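Local coordinates for F5/8 type C domain protein (Bacteroides ovatus, PDB 4ZRX) that is a putative alpha-L-fucosidase, probably a glycoside hydrolase that removes fucose from glycans, with an F5/8 type C domain further along the chain, at residues T45-F50 against L93-H98; M139-Y144 against G177-V182; L145-R150 against V182-A187; P284-V289 against N322-L327; V289-G294 against L327-D332. All blocks are in the same frame, centred on the assembly; numbering follows the deposited sequence.

Contact 1. Residues T45-F50 against L93-H98. With EDO (1,2-ethanediol), chain D.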
# COMPACT_ATOMS: atom_id res chain seq x y z
N THR A 45 -3.40 7.63 -6.50
CA THR A 45 -2.36 8.41 -7.11
C THR A 45 -1.13 7.54 -7.37
O THR A 45 -1.01 6.47 -6.80
CB THR A 45 -1.97 9.57 -6.24
OG1 THR A 45 -1.57 9.13 -4.93
CG2 THR A 45 -3.14 10.52 -6.04
N ALA A 46 -0.23 8.01 -8.19
CA ALA A 46 0.94 7.23 -8.57
C ALA A 46 2.24 7.88 -8.15
O ALA A 46 2.47 9.07 -8.41
CB ALA A 46 0.94 7.01 -10.06
N PHE A 47 3.10 7.09 -7.54
CA PHE A 47 4.47 7.49 -7.18
C PHE A 47 5.35 7.02 -8.34
O PHE A 47 5.15 5.91 -8.88
CB PHE A 47 4.91 6.77 -5.92
CG PHE A 47 5.48 7.60 -4.79
CD1 PHE A 47 6.26 8.72 -4.99
CD2 PHE A 47 5.35 7.11 -3.49
CE1 PHE A 47 6.80 9.40 -3.87
CE2 PHE A 47 5.88 7.77 -2.40
CZ PHE A 47 6.62 8.92 -2.60
N LEU A 48 6.33 7.85 -8.73
CA LEU A 48 7.37 7.51 -9.65
C LEU A 48 8.74 7.68 -9.01
O LEU A 48 9.30 8.80 -8.97
CB LEU A 48 7.26 8.38 -10.90
CG LEU A 48 5.97 8.28 -11.71
CD1 LEU A 48 5.81 9.48 -12.67
CD2 LEU A 48 5.95 6.97 -12.49
N HIS A 49 9.29 6.62 -8.46
CA HIS A 49 10.67 6.61 -8.01
C HIS A 49 11.56 6.34 -9.21
O HIS A 49 11.53 5.26 -9.80
CB HIS A 49 10.91 5.59 -6.92
CG HIS A 49 10.43 6.01 -5.58
ND1 HIS A 49 9.10 6.11 -5.25
CD2 HIS A 49 11.12 6.26 -4.45
CE1 HIS A 49 9.00 6.48 -3.99
NE2 HIS A 49 10.21 6.55 -3.48
N PHE A 50 12.37 7.36 -9.53
CA PHE A 50 13.24 7.36 -10.68
C PHE A 50 14.40 8.28 -10.37
O PHE A 50 14.26 9.35 -9.77
CB PHE A 50 12.48 7.83 -11.91
CG PHE A 50 13.27 7.71 -13.18
CD1 PHE A 50 13.67 6.46 -13.65
CD2 PHE A 50 13.57 8.84 -13.91
CE1 PHE A 50 14.37 6.35 -14.84
CE2 PHE A 50 14.32 8.73 -15.07
CZ PHE A 50 14.70 7.49 -15.56
N LEU A 93 3.41 11.54 -9.00
CA LEU A 93 4.28 12.19 -8.05
C LEU A 93 5.70 11.71 -8.24
O LEU A 93 6.02 10.57 -7.97
CB LEU A 93 3.78 11.88 -6.61
CG LEU A 93 4.64 12.25 -5.41
CD1 LEU A 93 4.97 13.58 -5.30
CD2 LEU A 93 3.87 11.85 -4.09
N LEU A 94 6.56 12.61 -8.70
CA LEU A 94 7.93 12.22 -9.11
C LEU A 94 8.95 12.52 -8.04
O LEU A 94 8.96 13.61 -7.45
CB LEU A 94 8.31 13.00 -10.39
CG LEU A 94 9.69 12.80 -10.92
CD1 LEU A 94 9.81 11.43 -11.54
CD2 LEU A 94 9.97 13.81 -11.97
N THR A 95 9.89 11.60 -7.81
CA THR A 95 11.06 11.82 -6.99
C THR A 95 12.07 12.72 -7.75
O THR A 95 13.06 12.25 -8.33
CB THR A 95 11.76 10.54 -6.57
OG1 THR A 95 12.10 9.75 -7.73
CG2 THR A 95 10.81 9.68 -5.68
N ALA A 96 11.84 14.02 -7.69
CA ALA A 96 12.69 14.98 -8.35
C ALA A 96 14.11 14.94 -7.73
O ALA A 96 15.12 15.20 -8.41
CB ALA A 96 12.08 16.37 -8.22
N LYS A 97 14.18 14.66 -6.42
CA LYS A 97 15.43 14.48 -5.73
C LYS A 97 15.17 13.53 -4.58
O LYS A 97 14.32 13.78 -3.74
CB LYS A 97 15.97 15.79 -5.15
CG LYS A 97 17.40 15.64 -4.58
CD LYS A 97 17.83 16.92 -3.85
CE LYS A 97 17.28 17.03 -2.49
NZ LYS A 97 17.71 18.25 -1.78
N HIS A 98 15.88 12.39 -4.59
CA HIS A 98 15.82 11.43 -3.50
C HIS A 98 16.98 11.68 -2.52
O HIS A 98 17.60 12.71 -2.58
CB HIS A 98 15.72 9.99 -4.06
CG HIS A 98 15.04 9.04 -3.13
ND1 HIS A 98 15.72 8.25 -2.24
CD2 HIS A 98 13.73 8.78 -2.92
CE1 HIS A 98 14.87 7.55 -1.52
NE2 HIS A 98 13.65 7.88 -1.89
C1 EDO D . 9.85 7.29 -0.28
O1 EDO D . 11.07 6.87 -0.90
C2 EDO D . 9.22 6.07 0.36
O2 EDO D . 10.18 5.45 1.24

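Contact 2. Residues M139-Y144 against G177-V182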
# COMPACT_ATOMS: atom_id res chain seq x y z
N MSE A 139 -3.24 15.39 -16.47
CA MSE A 139 -2.93 14.64 -15.28
C MSE A 139 -2.35 15.58 -14.26
O MSE A 139 -1.43 16.36 -14.56
CB MSE A 139 -1.94 13.51 -15.62
CG MSE A 139 -1.27 12.83 -14.41
SE MSE A 139 -2.57 11.59 -13.61
CE MSE A 139 -2.33 10.05 -14.69
N LYS A 140 -2.78 15.46 -13.01
CA LYS A 140 -2.25 16.30 -11.94
C LYS A 140 -0.82 15.83 -11.60
O LYS A 140 -0.45 14.68 -11.87
CB LYS A 140 -3.11 16.29 -10.69
CG LYS A 140 -4.46 17.00 -10.87
CD LYS A 140 -5.20 16.80 -9.52
CE LYS A 140 -6.63 16.62 -9.72
NZ LYS A 140 -7.24 17.82 -10.17
N PHE A 141 -0.05 16.74 -11.05
CA PHE A 141 1.42 16.58 -10.92
C PHE A 141 1.78 16.94 -9.53
O PHE A 141 1.35 18.00 -8.99
CB PHE A 141 2.03 17.56 -11.96
CG PHE A 141 3.49 17.73 -11.90
CD1 PHE A 141 4.32 16.81 -12.46
CD2 PHE A 141 4.03 18.88 -11.36
CE1 PHE A 141 5.73 17.04 -12.50
CE2 PHE A 141 5.42 19.10 -11.36
CZ PHE A 141 6.25 18.19 -11.94
N GLY A 142 2.66 16.14 -8.97
CA GLY A 142 3.21 16.39 -7.67
C GLY A 142 4.71 16.12 -7.65
O GLY A 142 5.23 15.43 -8.52
N VAL A 143 5.40 16.69 -6.67
CA VAL A 143 6.83 16.51 -6.51
C VAL A 143 7.25 16.03 -5.13
O VAL A 143 6.76 16.51 -4.12
CB VAL A 143 7.65 17.76 -6.90
CG1 VAL A 143 7.40 18.08 -8.38
CG2 VAL A 143 7.27 18.90 -6.04
N TYR A 144 8.24 15.15 -5.13
CA TYR A 144 8.95 14.63 -3.95
C TYR A 144 10.32 15.29 -4.01
O TYR A 144 11.03 15.16 -5.00
CB TYR A 144 9.05 13.12 -4.05
CG TYR A 144 9.90 12.41 -3.03
CD1 TYR A 144 11.26 12.49 -3.02
CD2 TYR A 144 9.32 11.51 -2.15
CE1 TYR A 144 12.01 11.82 -2.11
CE2 TYR A 144 10.06 10.78 -1.26
CZ TYR A 144 11.44 10.94 -1.24
OH TYR A 144 12.27 10.32 -0.37
N GLY A 177 4.47 24.48 -13.96
CA GLY A 177 3.01 24.55 -13.87
C GLY A 177 2.48 24.25 -12.47
O GLY A 177 3.19 24.35 -11.49
N GLU A 178 1.23 23.85 -12.41
CA GLU A 178 0.54 23.63 -11.16
C GLU A 178 0.99 22.31 -10.53
O GLU A 178 1.14 21.31 -11.22
CB GLU A 178 -0.98 23.54 -11.39
CG GLU A 178 -1.74 24.78 -11.71
CD GLU A 178 -3.25 24.52 -11.53
OE1 GLU A 178 -3.71 23.32 -11.46
OE2 GLU A 178 -3.93 25.52 -11.34
N VAL A 179 1.17 22.36 -9.22
CA VAL A 179 1.65 21.28 -8.42
C VAL A 179 0.61 21.02 -7.32
O VAL A 179 0.26 21.96 -6.58
CB VAL A 179 2.99 21.60 -7.77
CG1 VAL A 179 3.41 20.51 -6.82
CG2 VAL A 179 4.05 21.84 -8.81
N HIS A 180 0.10 19.80 -7.24
CA HIS A 180 -0.97 19.48 -6.28
C HIS A 180 -0.48 18.86 -4.97
O HIS A 180 -1.23 18.87 -3.99
CB HIS A 180 -2.02 18.63 -6.93
CG HIS A 180 -3.02 19.42 -7.72
ND1 HIS A 180 -2.79 19.86 -9.01
CD2 HIS A 180 -4.25 19.90 -7.38
CE1 HIS A 180 -3.83 20.56 -9.44
NE2 HIS A 180 -4.73 20.58 -8.47
N GLU A 181 0.73 18.33 -4.93
CA GLU A 181 1.24 17.72 -3.71
C GLU A 181 2.75 17.87 -3.70
O GLU A 181 3.37 17.64 -4.75
CB GLU A 181 0.81 16.22 -3.59
CG GLU A 181 1.29 15.48 -2.33
CD GLU A 181 0.58 14.17 -2.04
OE1 GLU A 181 -0.43 13.87 -2.69
OE2 GLU A 181 0.99 13.49 -1.06
N VAL A 182 3.30 18.20 -2.53
CA VAL A 182 4.72 18.30 -2.26
C VAL A 182 5.05 17.37 -1.12
O VAL A 182 4.48 17.51 -0.02
CB VAL A 182 5.15 19.74 -1.89
CG1 VAL A 182 6.60 19.80 -1.66
CG2 VAL A 182 4.76 20.68 -3.04
O HOH W 1 -1.05 19.44 -11.06

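Contact 3. Residues L145-R150 against V182-A187. With EDO (1,2-ethanediol), chain B.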
# COMPACT_ATOMS: atom_id res chain seq x y z
N LEU A 145 10.65 16.03 -2.95
CA LEU A 145 11.94 16.71 -2.87
C LEU A 145 12.53 16.34 -1.52
O LEU A 145 12.10 16.86 -0.49
CB LEU A 145 11.77 18.22 -3.04
CG LEU A 145 13.05 19.03 -2.92
CD1 LEU A 145 13.94 18.86 -4.15
CD2 LEU A 145 12.76 20.50 -2.69
N SER A 146 13.53 15.45 -1.52
CA SER A 146 14.02 14.89 -0.23
C SER A 146 14.64 15.94 0.69
O SER A 146 15.64 16.60 0.29
CB SER A 146 14.99 13.76 -0.48
OG SER A 146 15.51 13.25 0.71
N PRO A 147 14.09 16.11 1.90
CA PRO A 147 14.77 17.00 2.88
C PRO A 147 16.18 16.50 3.17
O PRO A 147 17.12 17.29 3.07
CB PRO A 147 13.84 16.94 4.10
CG PRO A 147 12.50 16.62 3.50
CD PRO A 147 12.76 15.68 2.40
N TRP A 148 16.35 15.21 3.45
CA TRP A 148 17.68 14.64 3.70
C TRP A 148 18.43 14.59 2.34
O TRP A 148 17.94 14.03 1.36
CB TRP A 148 17.54 13.22 4.27
CG TRP A 148 18.83 12.48 4.60
CD1 TRP A 148 20.04 13.01 5.01
CD2 TRP A 148 19.00 11.08 4.57
NE1 TRP A 148 20.95 11.98 5.23
CE2 TRP A 148 20.33 10.80 4.99
CE3 TRP A 148 18.15 10.01 4.24
CZ2 TRP A 148 20.82 9.49 5.05
CZ3 TRP A 148 18.63 8.74 4.29
CH2 TRP A 148 19.97 8.48 4.71
N ASP A 149 19.63 15.18 2.30
CA ASP A 149 20.40 15.25 1.08
C ASP A 149 21.82 14.82 1.44
O ASP A 149 22.53 15.51 2.17
CB ASP A 149 20.34 16.69 0.53
CG ASP A 149 20.96 16.84 -0.83
OD1 ASP A 149 21.97 16.16 -1.11
OD2 ASP A 149 20.44 17.68 -1.66
N ARG A 150 22.23 13.68 0.90
CA ARG A 150 23.50 13.10 1.25
C ARG A 150 24.62 13.61 0.34
O ARG A 150 25.76 13.22 0.54
CB ARG A 150 23.42 11.58 1.12
CG ARG A 150 22.36 11.00 2.07
CD ARG A 150 22.23 9.50 1.86
NE ARG A 150 23.23 8.77 2.64
CZ ARG A 150 23.21 7.44 2.84
NH1 ARG A 150 22.34 6.66 2.25
NH2 ARG A 150 24.12 6.90 3.63
N VAL A 182 3.30 18.20 -2.53
CA VAL A 182 4.72 18.30 -2.26
C VAL A 182 5.05 17.37 -1.12
O VAL A 182 4.48 17.51 -0.02
CB VAL A 182 5.15 19.74 -1.89
CG1 VAL A 182 6.60 19.80 -1.66
CG2 VAL A 182 4.76 20.68 -3.04
N TRP A 183 5.86 16.35 -1.42
CA TRP A 183 6.12 15.28 -0.48
C TRP A 183 7.49 15.50 0.14
O TRP A 183 8.50 15.56 -0.58
CB TRP A 183 6.12 13.95 -1.25
CG TRP A 183 5.44 12.81 -0.63
CD1 TRP A 183 4.11 12.54 -0.70
CD2 TRP A 183 6.02 11.69 0.06
NE1 TRP A 183 3.81 11.39 -0.08
CE2 TRP A 183 4.95 10.80 0.37
CE3 TRP A 183 7.29 11.40 0.56
CZ2 TRP A 183 5.15 9.60 1.07
CZ3 TRP A 183 7.48 10.23 1.23
CH2 TRP A 183 6.43 9.31 1.45
N PHE A 184 7.51 15.64 1.47
CA PHE A 184 8.74 15.79 2.24
C PHE A 184 8.93 14.61 3.17
O PHE A 184 8.36 14.51 4.26
CB PHE A 184 8.67 17.10 3.04
CG PHE A 184 8.67 18.38 2.22
CD1 PHE A 184 9.47 18.53 1.10
CD2 PHE A 184 7.99 19.49 2.70
CE1 PHE A 184 9.52 19.72 0.42
CE2 PHE A 184 8.03 20.73 2.03
CZ PHE A 184 8.80 20.84 0.85
N ASP A 185 9.69 13.63 2.68
CA ASP A 185 9.98 12.41 3.38
C ASP A 185 10.65 12.71 4.69
O ASP A 185 11.52 13.59 4.76
CB ASP A 185 10.84 11.57 2.49
CG ASP A 185 10.89 10.13 2.88
OD1 ASP A 185 10.50 9.79 4.01
OD2 ASP A 185 11.33 9.37 1.98
N GLY A 186 10.22 11.99 5.75
CA GLY A 186 10.82 12.16 7.10
C GLY A 186 12.04 11.31 7.33
O GLY A 186 12.75 11.47 8.32
N ALA A 187 12.30 10.40 6.41
CA ALA A 187 13.38 9.41 6.57
C ALA A 187 14.72 10.12 6.60
O ALA A 187 14.98 11.07 5.85
CB ALA A 187 13.35 8.40 5.42
C1 EDO B . 7.56 8.43 5.01
O1 EDO B . 8.55 7.50 4.58
C2 EDO B . 7.69 8.67 6.51
O2 EDO B . 8.73 9.64 6.73
O HOH W 2 14.17 13.16 4.35

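Contact 4. Residues P284-V289 against N322-L327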
# COMPACT_ATOMS: atom_id res chain seq x y z
N PRO A 284 -5.03 13.91 7.32
CA PRO A 284 -5.54 12.66 6.82
C PRO A 284 -4.49 11.75 6.24
O PRO A 284 -3.51 12.21 5.71
CB PRO A 284 -6.51 13.09 5.72
CG PRO A 284 -5.87 14.32 5.15
CD PRO A 284 -5.37 15.02 6.39
N SER A 285 -4.75 10.47 6.37
CA SER A 285 -3.83 9.38 6.06
C SER A 285 -3.62 9.13 4.58
O SER A 285 -4.60 9.06 3.84
CB SER A 285 -4.41 8.10 6.67
OG SER A 285 -3.63 6.98 6.34
N GLU A 286 -2.35 8.95 4.18
CA GLU A 286 -1.98 8.53 2.87
C GLU A 286 -1.20 7.23 2.99
O GLU A 286 -0.19 7.15 3.71
CB GLU A 286 -1.13 9.61 2.22
CG GLU A 286 -0.83 9.42 0.74
CD GLU A 286 0.16 10.49 0.26
OE1 GLU A 286 1.32 10.49 0.71
OE2 GLU A 286 -0.25 11.37 -0.53
N VAL A 287 -1.68 6.21 2.27
CA VAL A 287 -1.05 4.89 2.23
C VAL A 287 -0.13 4.84 1.02
O VAL A 287 -0.59 4.98 -0.10
CB VAL A 287 -2.12 3.81 2.13
CG1 VAL A 287 -1.50 2.41 1.75
CG2 VAL A 287 -2.90 3.73 3.39
N ASP A 288 1.19 4.71 1.25
CA ASP A 288 2.16 4.63 0.19
C ASP A 288 2.70 3.21 0.09
O ASP A 288 3.05 2.60 1.11
CB ASP A 288 3.28 5.67 0.29
CG ASP A 288 4.15 5.55 1.53
OD1 ASP A 288 3.68 5.16 2.61
OD2 ASP A 288 5.37 5.91 1.41
N VAL A 289 2.77 2.66 -1.11
CA VAL A 289 3.26 1.31 -1.27
C VAL A 289 3.77 1.14 -2.64
O VAL A 289 3.27 1.80 -3.57
CB VAL A 289 2.15 0.28 -0.89
CG1 VAL A 289 0.94 0.42 -1.80
CG2 VAL A 289 2.65 -1.14 -0.89
N ASN A 322 -10.53 4.72 4.27
CA ASN A 322 -10.47 6.16 4.52
C ASN A 322 -9.04 6.73 4.39
O ASN A 322 -8.68 7.63 5.15
CB ASN A 322 -11.11 6.45 5.88
CG ASN A 322 -11.37 7.94 6.12
OD1 ASN A 322 -11.60 8.73 5.21
ND2 ASN A 322 -11.31 8.32 7.38
N SER A 323 -8.27 6.17 3.48
CA SER A 323 -6.95 6.70 3.10
C SER A 323 -6.95 6.94 1.59
O SER A 323 -7.67 6.32 0.82
CB SER A 323 -5.80 5.76 3.44
OG SER A 323 -5.54 5.76 4.87
N VAL A 324 -6.04 7.80 1.17
CA VAL A 324 -5.64 7.85 -0.25
C VAL A 324 -4.60 6.78 -0.50
O VAL A 324 -3.71 6.56 0.37
CB VAL A 324 -5.06 9.27 -0.58
CG1 VAL A 324 -4.30 9.30 -1.90
CG2 VAL A 324 -6.19 10.32 -0.63
N LEU A 325 -4.64 6.11 -1.66
CA LEU A 325 -3.63 5.15 -2.01
C LEU A 325 -2.64 5.79 -3.02
O LEU A 325 -3.05 6.15 -4.13
CB LEU A 325 -4.24 3.91 -2.61
CG LEU A 325 -3.31 2.88 -3.18
CD1 LEU A 325 -2.32 2.39 -2.13
CD2 LEU A 325 -4.06 1.73 -3.81
N LEU A 326 -1.37 5.81 -2.61
CA LEU A 326 -0.29 6.32 -3.43
C LEU A 326 0.59 5.12 -3.79
O LEU A 326 1.36 4.61 -2.93
CB LEU A 326 0.51 7.36 -2.67
CG LEU A 326 1.84 7.83 -3.23
CD1 LEU A 326 1.60 8.42 -4.62
CD2 LEU A 326 2.40 8.88 -2.23
N LEU A 327 0.40 4.62 -4.99
CA LEU A 327 1.05 3.37 -5.47
C LEU A 327 2.23 3.72 -6.34
O LEU A 327 2.09 4.44 -7.33
CB LEU A 327 0.08 2.54 -6.23
CG LEU A 327 0.59 1.21 -6.79
CD1 LEU A 327 0.96 0.29 -5.68
CD2 LEU A 327 -0.46 0.52 -7.71
O HOH W 3 -7.22 9.91 4.35

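Contact 5. Residues V289-G294 against L327-D332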
# COMPACT_ATOMS: atom_id res chain seq x y z
N VAL A 289 2.77 2.66 -1.11
CA VAL A 289 3.26 1.31 -1.27
C VAL A 289 3.77 1.14 -2.64
O VAL A 289 3.27 1.80 -3.57
CB VAL A 289 2.15 0.28 -0.89
CG1 VAL A 289 0.94 0.42 -1.80
CG2 VAL A 289 2.65 -1.14 -0.89
N SER A 290 4.73 0.25 -2.83
CA SER A 290 5.21 -0.02 -4.17
C SER A 290 4.56 -1.23 -4.83
O SER A 290 4.15 -2.16 -4.17
CB SER A 290 6.74 -0.17 -4.13
OG SER A 290 7.30 -0.36 -5.42
N ILE A 291 4.42 -1.16 -6.13
CA ILE A 291 4.00 -2.33 -6.95
C ILE A 291 4.99 -3.47 -6.94
O ILE A 291 4.62 -4.63 -7.30
CB ILE A 291 3.60 -1.91 -8.37
CG1 ILE A 291 2.54 -2.86 -8.90
CG2 ILE A 291 4.84 -1.79 -9.27
CD1 ILE A 291 2.01 -2.48 -10.33
N ARG A 292 6.23 -3.17 -6.55
CA ARG A 292 7.32 -4.14 -6.46
C ARG A 292 7.82 -4.18 -5.03
O ARG A 292 7.43 -3.34 -4.22
CB ARG A 292 8.46 -3.72 -7.39
CG ARG A 292 8.17 -3.92 -8.87
CD ARG A 292 8.78 -2.88 -9.80
NE ARG A 292 8.68 -3.35 -11.17
CZ ARG A 292 9.56 -4.14 -11.79
NH1 ARG A 292 10.74 -4.47 -11.25
NH2 ARG A 292 9.30 -4.52 -13.02
N PRO A 293 8.75 -5.08 -4.71
CA PRO A 293 9.26 -5.07 -3.32
C PRO A 293 10.02 -3.77 -2.98
O PRO A 293 9.83 -3.23 -1.89
CB PRO A 293 10.19 -6.27 -3.29
CG PRO A 293 9.59 -7.20 -4.24
CD PRO A 293 9.10 -6.34 -5.38
N GLY A 294 10.84 -3.29 -3.90
CA GLY A 294 11.57 -2.05 -3.73
C GLY A 294 10.81 -0.86 -4.38
O GLY A 294 9.86 -1.05 -5.12
N LEU A 327 0.40 4.62 -4.99
CA LEU A 327 1.05 3.37 -5.47
C LEU A 327 2.23 3.72 -6.34
O LEU A 327 2.09 4.44 -7.33
CB LEU A 327 0.08 2.54 -6.23
CG LEU A 327 0.59 1.21 -6.79
CD1 LEU A 327 0.96 0.29 -5.68
CD2 LEU A 327 -0.46 0.52 -7.71
N ASN A 328 3.40 3.18 -6.01
CA ASN A 328 4.61 3.47 -6.76
C ASN A 328 4.83 2.50 -7.88
O ASN A 328 4.77 1.29 -7.65
CB ASN A 328 5.82 3.39 -5.83
CG ASN A 328 7.13 3.50 -6.57
OD1 ASN A 328 7.54 4.59 -7.05
ND2 ASN A 328 7.85 2.34 -6.67
N ILE A 329 5.17 3.05 -9.03
CA ILE A 329 5.54 2.23 -10.20
C ILE A 329 6.84 2.83 -10.73
O ILE A 329 6.84 4.00 -11.20
CB ILE A 329 4.44 2.25 -11.32
CG1 ILE A 329 3.10 1.71 -10.76
CG2 ILE A 329 4.91 1.42 -12.50
CD1 ILE A 329 2.22 2.75 -10.32
N PRO A 330 7.92 2.08 -10.65
CA PRO A 330 9.22 2.72 -10.96
C PRO A 330 9.64 2.57 -12.41
O PRO A 330 9.80 1.44 -12.85
CB PRO A 330 10.19 1.95 -10.11
CG PRO A 330 9.56 0.58 -9.96
CD PRO A 330 8.09 0.76 -10.04
N PRO A 331 9.92 3.66 -13.12
CA PRO A 331 10.47 3.52 -14.47
C PRO A 331 11.85 2.86 -14.43
O PRO A 331 12.61 3.02 -13.47
CB PRO A 331 10.54 4.95 -14.97
CG PRO A 331 9.48 5.68 -14.19
CD PRO A 331 9.59 5.06 -12.79
N ASP A 332 12.16 2.12 -15.48
CA ASP A 332 13.37 1.34 -15.55
C ASP A 332 14.57 2.09 -16.20
O ASP A 332 14.53 3.33 -16.35
CB ASP A 332 13.03 0.03 -16.27
CG ASP A 332 12.77 0.18 -17.74
OD1 ASP A 332 12.94 1.27 -18.32
OD2 ASP A 332 12.41 -0.89 -18.32

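Contact 1. Residues T45-F50 against L93-H98
H49 and T95 meet just past the parallel run of strands 44-48 and 91-97. In T95, CB lies 3.9 Å from L48 O. OG1 sits between the backbone N and the carbonyl carbon (chi1 56°). T95 OG1 is 3.2 Å from L48 O and 3.0 Å from F50 O, and its one proton could serve either. This torsion turns CG2 to H49. T95 CG2 sits over the centre of one face of the H49 imidazole, 3.7 Å from the centroid, a CH-pi contact. At that ring's edge, H49 NE2 is hydrogen-bonded to O1 of a bound 1,2-ethanediol at 2.7 Å. H98 NE2 holds the same O1 at 2.9 Å, and the diol also bonds E230. H49 ND1 bonds N328 OD1. An alanine in place of H49 would probably leave N328 OD1 without this mate, O1 of the diol with one grip fewer, and a gap over T95 CG2. Earlier in the strands, L93 CD2 lies over a face of the F47 ring. L48 N bonds L93 O at 2.8 Å, and T95 N bonds L48 O at 3.1 Å. The two histidines stand just beyond the C-terminal strand ends, where TIM barrels carry their active sites, consistent with a sugar pocket. On the face opposite F47 and L93, L48 and L94 pack on helix 126-137, and L48 also on helix 77-86. Strands 324-328 and 140-145 flank the pair.

Contact 2. Residues M139-Y144 against G177-V182
The beta-alpha-beta unit of strand 140-145, helix 158-174 and strand 181-184 brings K140 and F141 against V179 and H180. Its two strands are neighbours in the barrel sheet. H180 N gives a hydrogen bond to F141 O at 2.8 Å, and V143 N gives one to E181 O at 3.0 Å. The aliphatic part of K140 lies over the H180 imidazole. K140 CD is above the centre of the H180 ring, 3.8 Å from its centroid and 4° off the normal. F141 instead turns its ring edge to V179, with CD2 3.9 Å from CG2. A water fills the corner between the segments. It accepts from F141 N at 2.9 Å, donates to E178 O at 2.9 Å, and bonds H180 ND1 at 2.7 Å, near the imidazole plane. The water thus meets the H180 ring at its edge and the lysine covers a face. E178 itself has its carboxylate in a salt bridge with K214. F141 also packs on helix 126-137, and strand 91-97 flanks strand 140-145.

Contact 3. Residues L145-R150 against V182-A187
P147 and F184 face each other where strands 140-145 and 181-184 run out at the C-terminal end of the TIM barrel. Their side chains cross obliquely, with P147 CG 3.9 Å from F184 CB. P147 CD also lies 3.4 Å from D185 O. F184 turns its ring edge to the other strand end, and CD1 lies 3.5 Å from L145 O. The last backbone bond of the strand pair is close by, from L145 N to W183 O at 3.2 Å. W148 points CB and CE3 at A187 O. Over one face of its indole, offset toward the rim, lies R150 CG of the same segment, and NE1 bonds E190. D185 has CG anti to its backbone N (chi1 -163°), and its two oxygens do different work. D185 OD1 accepts from A187 N at 3.1 Å, from above the carboxylate plane, which makes an Asx turn. OD1 also takes both hydroxyls of a bound 1,2-ethanediol, while OD2 is bonded to Y144 OH. An alanine in place of D185 would probably leave Y144 OH without this partner and the Asx turn without its side-chain acceptor. A water joins the two segments where no direct backbone bond does. It accepts from W148 N at 3.1 Å and donates to D185 O and to A187 O, both at 2.7 Å.

Contact 4. Residues P284-V289 against N322-L327
V287 and V289 lie beside L325 and L327 on two parallel strands whose axes make 24°. The backbone bonds form a regular ladder. V324 N gives to S285 O, a longer bond at 3.3 Å. V287 N gives to V324 O at 2.8 Å, L326 N to V287 O at 2.8 Å, and V289 N to L326 O at 3.0 Å. The apolar contacts fall on the face of the two valines. V289 places CG1 between the backbone N and the carbonyl carbon (chi1 61°), and there it meets L325 CD1 at 3.8 Å and L327 CD1 at 3.9 Å. V287 CG1 also touches L325 CD1. The face with E286, D288 and L326 is mixed. E286 OE1 lies 3.5 Å from L326 CD2, yet its polar partner is W183 NE1, and E286 OE2 lies close to E181 OE2. D288 OD1 bonds W226 NE1. At the start of the pair, a water donates to both S285 O and N322 O, each at 2.8 Å. S285 OG also bonds S323 OG, but S285 has two conformers, so this link is doubtful. The whole is a parallel beta-alpha-beta unit, with helix 308-316 between its strands, as in the TIM-barrel fold of this family.

Contact 5. Residues V289-G294 against L327-D332
S290 and N328 pair in parallel at the ends of strands 279-290 and 324-328, with N328 N giving to V289 O at 2.8 Å and I291 N to N328 O at 2.9 Å. The same two residues then meet by their side chains. N328 has CG anti to its backbone N (chi1 172°), which brings the amide alongside S290. N328 ND2 bonds S290 OG at 3.0 Å, and the hydroxyl lies in the amide plane. S290 OG in turn donates to G294 O at 2.7 Å. S290 OG also accepts from R292 N at 3.2 Å, an ST turn, so three bonds grip one oxygen. Beyond the strands the contact becomes apolar. I291 CG2 lies 4.2 Å from I329 CG1 and equally far from P330 CD. R292 CD lies 3.6 Å from P330 CG. The R292 guanidinium goes on to salt bridges with D341 and D302. Helix 339-356 packs on I291 and I329. The N328 amide has OD1 bonded to H49 ND1, and ND2 also gives to W295 O. Both ends of the amide are therefore used, which would probably fix the rotation of the amide. Through it, the turn from S290 to G294 is coupled to H49, just beyond strand 44-48, which bonds the ethanediol.

Overall arrangement
From the N terminus, contact 1 comes first and joins strands 44-48 and 91-97 across a stretch that holds helices 52-56 and 77-86. Contact 2 opens later and closes over helix 158-174. Contact 3 crosses it, since its segments follow on from those of contact 2, and V182 belongs to both. Contacts 4 and 5 cross in the same way further along, sharing V289 and L327, and both span helix 308-316. The three groups stand in series. Strand 91-97 links contact 1 to strand 140-145 of contact 2. Strand 44-48 pairs with strand 324-328, tying contact 1 to contacts 4 and 5. W183 and E286 join contacts 3 and 4 inside the barrel.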